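Local coordinates for RNA-binding protein 12 (Homo sapiens, PDB 2EK1) that probably binds RNA through an RNA recognition motif, one domain of a human nuclear protein also known as SWAN, at residues L77-R80 against R85-K88; L33-G38 against R80-R85. All coordinates share one frame; numbering follows the deposited sequence.

In the fold
Both contacts tie the short edge hairpin of the RNA recognition motif, strands 81-82 and 85-90, to the helical side of the domain, and they share R80 and R85. Contact 1 lies at the surface: the loop leaving helix 67-77 runs back beside strand 85-90, held by backbone hydrogen bonds and by charged side chains. Contact 2 is partly buried and apolar, with the end of helix 29-35 resting on strand 81-82 through one aromatic ring and no hydrogen bond between its segments. Their centres lie about 8 Å apart, and V87 of contact 1 packs against both F35 and I82 of contact 2.

Contact 1: L77-R80 against R85-K88; sequences LNDR and RKVK
N78, the first residue beyond helix 67-77, brings its amide oxygen OD1 to 3.4 Å from K88 CA. With CG anti to the backbone N (chi1 -173°), the side chain reaches along strand 85-90, where OD1 accepts a hydrogen bond from the backbone N of L89. N78 and D79 are the middle residues of a type II beta turn from L77 to R80. D79, at positive phi, donates its N to V87 O at 2.7 Å, nearly in line with the carbonyl bond but bent at the hydrogen (143°). Its carboxylate meets two lysines from alternate positions of one strand: OD1 lies 3.1 Å from K86 NZ and 3.1 Å from K88 NZ, though a very close K88 CE leaves the exact geometry of the second salt bridge doubtful. The K86 chain bends at chi3 and chi4, bringing NZ back over the turn, where it also makes a weak bond to D79 O. An asparagine here would remove the charge, and K86 and K88 would probably be left without this counter-ion, freer to swing out. R80 closes the pairing, its O accepting V87 N at 3.0 Å in a straighter bond (164°). Bonds from both the N and the O of V87 thus fix the path of the turn, and the carboxylate probably offsets part of the positive charge that K86 and K88 bring to this exposed surface.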
loop_
_atom_site.group_PDB
_atom_site.type_symbol
_atom_site.label_atom_id
_atom_site.label_comp_id
_atom_site.label_asym_id
_atom_site.label_seq_id
_atom_site.Cartn_x
_atom_site.Cartn_y
_atom_site.Cartn_z
ATOM N N LEU A 77 7.497 15.673 9.727
ATOM C CA LEU A 77 8.236 14.385 9.873
ATOM C C LEU A 77 9.173 13.981 8.773
ATOM O O LEU A 77 9.856 13.011 8.973
ATOM C CB LEU A 77 7.264 13.182 10.115
ATOM C CG LEU A 77 6.377 13.564 11.360
ATOM C CD1 LEU A 77 5.097 12.740 11.488
ATOM C CD2 LEU A 77 7.206 13.497 12.683
ATOM N N ASN A 78 9.202 14.686 7.649
ATOM C CA ASN A 78 10.116 14.325 6.549
ATOM C C ASN A 78 11.522 14.388 7.113
ATOM O O ASN A 78 11.849 15.323 7.837
ATOM C CB ASN A 78 10.002 15.291 5.361
ATOM C CG ASN A 78 10.796 14.830 4.174
ATOM O OD1 ASN A 78 10.618 13.719 3.697
ATOM N ND2 ASN A 78 11.701 15.680 3.697
ATOM N N ASP A 79 12.324 13.369 6.782
ATOM C CA ASP A 79 13.694 13.254 7.246
ATOM C C ASP A 79 13.880 12.837 8.705
ATOM O O ASP A 79 15.019 12.795 9.154
ATOM C CB ASP A 79 14.535 14.528 6.939
ATOM C CG ASP A 79 14.967 14.616 5.437
ATOM O OD1 ASP A 79 14.978 13.584 4.745
ATOM O OD2 ASP A 79 15.338 15.706 4.944
ATOM N N ARG A 80 12.818 12.519 9.448
ATOM C CA ARG A 80 13.022 12.064 10.828
ATOM C C ARG A 80 13.402 10.613 10.729
ATOM O O ARG A 80 13.097 9.965 9.756
ATOM C CB ARG A 80 11.771 12.183 11.658
ATOM C CG ARG A 80 11.338 13.573 11.578
ATOM C CD ARG A 80 11.133 14.246 12.943
ATOM N NE ARG A 80 10.703 15.634 12.656
ATOM C CZ ARG A 80 11.454 16.552 12.012
ATOM N NH1 ARG A 80 10.968 17.769 11.775
ATOM N NH2 ARG A 80 12.706 16.274 11.599
ATOM N N ARG A 85 17.461 4.999 9.509
ATOM C CA ARG A 85 17.247 5.712 8.267
ATOM C C ARG A 85 16.351 6.914 8.392
ATOM O O ARG A 85 15.413 6.889 9.150
ATOM C CB ARG A 85 16.662 4.769 7.238
ATOM C CG ARG A 85 17.682 3.806 6.691
ATOM C CD ARG A 85 17.077 2.476 6.307
ATOM N NE ARG A 85 17.047 2.264 4.867
ATOM C CZ ARG A 85 18.006 2.584 3.992
ATOM N NH1 ARG A 85 17.828 2.332 2.697
ATOM N NH2 ARG A 85 19.114 3.177 4.369
ATOM N N LYS A 86 16.656 7.943 7.636
ATOM C CA LYS A 86 15.842 9.132 7.602
ATOM C C LYS A 86 14.785 8.849 6.540
ATOM O O LYS A 86 15.094 8.599 5.349
ATOM C CB LYS A 86 16.688 10.293 7.213
ATOM C CG LYS A 86 17.883 10.389 8.153
ATOM C CD LYS A 86 18.959 11.344 7.640
ATOM C CE LYS A 86 18.449 12.776 7.718
ATOM N NZ LYS A 86 17.332 12.945 6.722
ATOM N N VAL A 87 13.548 8.842 6.994
ATOM C CA VAL A 87 12.370 8.575 6.172
ATOM C C VAL A 87 12.049 9.735 5.263
ATOM O O VAL A 87 12.205 10.876 5.664
ATOM C CB VAL A 87 11.178 8.350 7.110
ATOM C CG1 VAL A 87 9.907 8.436 6.394
ATOM C CG2 VAL A 87 11.399 7.015 7.865
ATOM N N LYS A 88 11.670 9.457 4.012
ATOM C CA LYS A 88 11.301 10.458 3.087
ATOM C C LYS A 88 9.706 10.443 2.920
ATOM O O LYS A 88 9.172 9.412 2.540
ATOM C CB LYS A 88 11.992 10.155 1.732
ATOM C CG LYS A 88 13.468 10.555 1.702
ATOM C CD LYS A 88 13.612 12.003 2.232
ATOM C CE LYS A 88 15.049 12.707 1.948
ATOM N NZ LYS A 88 16.157 11.780 2.505
#

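Contact 2: L33-G38 against R80-R85; sequences LDFFYG and RPIGSR
F35 points toward strand 81-82 and lays its ring against I82, the two side chains crossing at about a right angle. The closest approach is 3.5 Å, from F35 CD1 to I82 CG1, an oblique contact; the terminal CD1 of I82 also reaches the ring, 4.0 Å from F35 CG. The phenylalanine gets there because CG stands anti to its backbone N (chi1 -177°), which carries the ring away from the helix. At the ring's rim, near its plane, sits the carbonyl oxygen of P81, with F35 CE1 3.6 Å from P81 O. R80 meets the ring through the start of its chain: R80 CB lies 3.6 Å from F35 CE1, again obliquely, while the guanidinium extends away. The ring therefore bridges three successive hairpin residues by packing alone, and the hairpin supplies its own hydrogen bonds in the type II' turn from I82 to R85. F35 also touches V87 of strand 85-90 and L77 of helix 67-77. Its CD2 sits over the centre of one F36 face, and F36 in turn packs against I18, V20 and L89 of the sheet, so that F35, the last helical residue, and F36 just beyond it join helix 29-35 to the central strands and the edge hairpin.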
loop_
_atom_site.group_PDB
_atom_site.type_symbol
_atom_site.label_atom_id
_atom_site.label_comp_id
_atom_site.label_asym_id
_atom_site.label_seq_id
_atom_site.Cartn_x
_atom_site.Cartn_y
_atom_site.Cartn_z
ATOM N N LEU A 33 3.350 3.256 13.039
ATOM C CA LEU A 33 2.356 3.928 13.856
ATOM C C LEU A 33 3.112 4.781 14.881
ATOM O O LEU A 33 2.816 5.882 15.024
ATOM C CB LEU A 33 1.346 2.910 14.543
ATOM C CG LEU A 33 0.442 2.200 13.464
ATOM C CD1 LEU A 33 -0.761 1.477 14.160
ATOM C CD2 LEU A 33 -0.153 3.104 12.511
ATOM N N ASP A 34 4.126 4.281 15.552
ATOM C CA ASP A 34 4.889 5.120 16.496
ATOM C C ASP A 34 5.462 6.348 15.765
ATOM O O ASP A 34 5.325 7.440 16.246
ATOM C CB ASP A 34 6.050 4.347 17.125
ATOM C CG ASP A 34 5.604 3.304 18.161
ATOM O OD1 ASP A 34 4.373 3.184 18.430
ATOM O OD2 ASP A 34 6.511 2.576 18.685
ATOM N N PHE A 35 6.087 6.185 14.600
ATOM C CA PHE A 35 6.637 7.337 13.873
ATOM C C PHE A 35 5.576 8.441 13.716
ATOM O O PHE A 35 5.890 9.629 13.818
ATOM C CB PHE A 35 7.111 6.887 12.477
ATOM C CG PHE A 35 7.771 7.982 11.658
ATOM C CD1 PHE A 35 9.081 8.284 11.847
ATOM C CD2 PHE A 35 7.070 8.655 10.643
ATOM C CE1 PHE A 35 9.711 9.255 11.044
ATOM C CE2 PHE A 35 7.685 9.609 9.837
ATOM C CZ PHE A 35 9.027 9.910 10.052
ATOM N N PHE A 36 4.324 8.084 13.410
ATOM C CA PHE A 36 3.345 9.119 13.254
ATOM C C PHE A 36 2.592 9.434 14.544
ATOM O O PHE A 36 1.499 9.989 14.489
ATOM C CB PHE A 36 2.333 8.792 12.135
ATOM C CG PHE A 36 2.936 8.762 10.787
ATOM C CD1 PHE A 36 3.361 7.539 10.198
ATOM C CD2 PHE A 36 3.215 9.973 10.103
ATOM C CE1 PHE A 36 4.039 7.490 8.963
ATOM C CE2 PHE A 36 3.913 9.943 8.815
ATOM C CZ PHE A 36 4.331 8.695 8.244
ATOM N N TYR A 37 3.217 9.109 15.677
ATOM C CA TYR A 37 2.582 9.340 17.003
ATOM C C TYR A 37 2.369 10.830 17.178
ATOM O O TYR A 37 3.263 11.654 16.950
ATOM C CB TYR A 37 3.448 8.757 18.159
ATOM C CG TYR A 37 2.832 8.924 19.582
ATOM C CD1 TYR A 37 3.164 10.031 20.382
ATOM C CD2 TYR A 37 1.890 7.998 20.088
ATOM C CE1 TYR A 37 2.556 10.237 21.675
ATOM C CE2 TYR A 37 1.283 8.187 21.369
ATOM C CZ TYR A 37 1.630 9.339 22.148
ATOM O OH TYR A 37 0.990 9.622 23.352
ATOM N N GLY A 38 1.156 11.191 17.506
ATOM C CA GLY A 38 0.915 12.588 17.702
ATOM C C GLY A 38 0.377 13.136 16.412
ATOM O O GLY A 38 0.024 14.344 16.343
ATOM N N ARG A 80 12.818 12.519 9.448
ATOM C CA ARG A 80 13.022 12.064 10.828
ATOM C C ARG A 80 13.402 10.613 10.729
ATOM O O ARG A 80 13.097 9.965 9.756
ATOM C CB ARG A 80 11.771 12.183 11.658
ATOM C CG ARG A 80 11.338 13.573 11.578
ATOM C CD ARG A 80 11.133 14.246 12.943
ATOM N NE ARG A 80 10.703 15.634 12.656
ATOM C CZ ARG A 80 11.454 16.552 12.012
ATOM N NH1 ARG A 80 10.968 17.769 11.775
ATOM N NH2 ARG A 80 12.706 16.274 11.599
ATOM N N PRO A 81 13.983 10.069 11.762
ATOM C CA PRO A 81 14.362 8.664 11.592
ATOM C C PRO A 81 13.413 7.627 12.019
ATOM O O PRO A 81 12.481 7.859 12.820
ATOM C CB PRO A 81 15.623 8.558 12.453
ATOM C CG PRO A 81 15.213 9.381 13.616
ATOM C CD PRO A 81 14.579 10.637 12.991
ATOM N N ILE A 82 13.666 6.451 11.451
ATOM C CA ILE A 82 12.985 5.185 11.841
ATOM C C ILE A 82 14.215 4.326 11.846
ATOM O O ILE A 82 14.874 4.152 10.806
ATOM C CB ILE A 82 12.038 4.623 10.814
ATOM C CG1 ILE A 82 10.711 5.347 10.944
ATOM C CG2 ILE A 82 11.827 3.109 11.112
ATOM C CD1 ILE A 82 9.651 4.861 10.036
ATOM N N GLY A 83 14.576 3.815 13.007
ATOM C CA GLY A 83 15.805 3.041 13.078
ATOM C C GLY A 83 16.892 3.970 12.597
ATOM O O GLY A 83 16.842 5.139 12.873
ATOM N N SER A 84 17.831 3.462 11.818
ATOM C CA SER A 84 18.971 4.224 11.303
ATOM C C SER A 84 18.710 4.988 9.983
ATOM O O SER A 84 19.632 5.576 9.392
ATOM C CB SER A 84 20.158 3.247 11.107
ATOM O OG SER A 84 20.197 2.666 9.792
ATOM N N ARG A 85 17.461 4.999 9.509
ATOM C CA ARG A 85 17.247 5.712 8.267
ATOM C C ARG A 85 16.351 6.914 8.392
ATOM O O ARG A 85 15.413 6.889 9.150
ATOM C CB ARG A 85 16.662 4.769 7.238
ATOM C CG ARG A 85 17.682 3.806 6.691
ATOM C CD ARG A 85 17.077 2.476 6.307
ATOM N NE ARG A 85 17.047 2.264 4.867
ATOM C CZ ARG A 85 18.006 2.584 3.992
ATOM N NH1 ARG A 85 17.828 2.332 2.697
ATOM N NH2 ARG A 85 19.114 3.177 4.369
#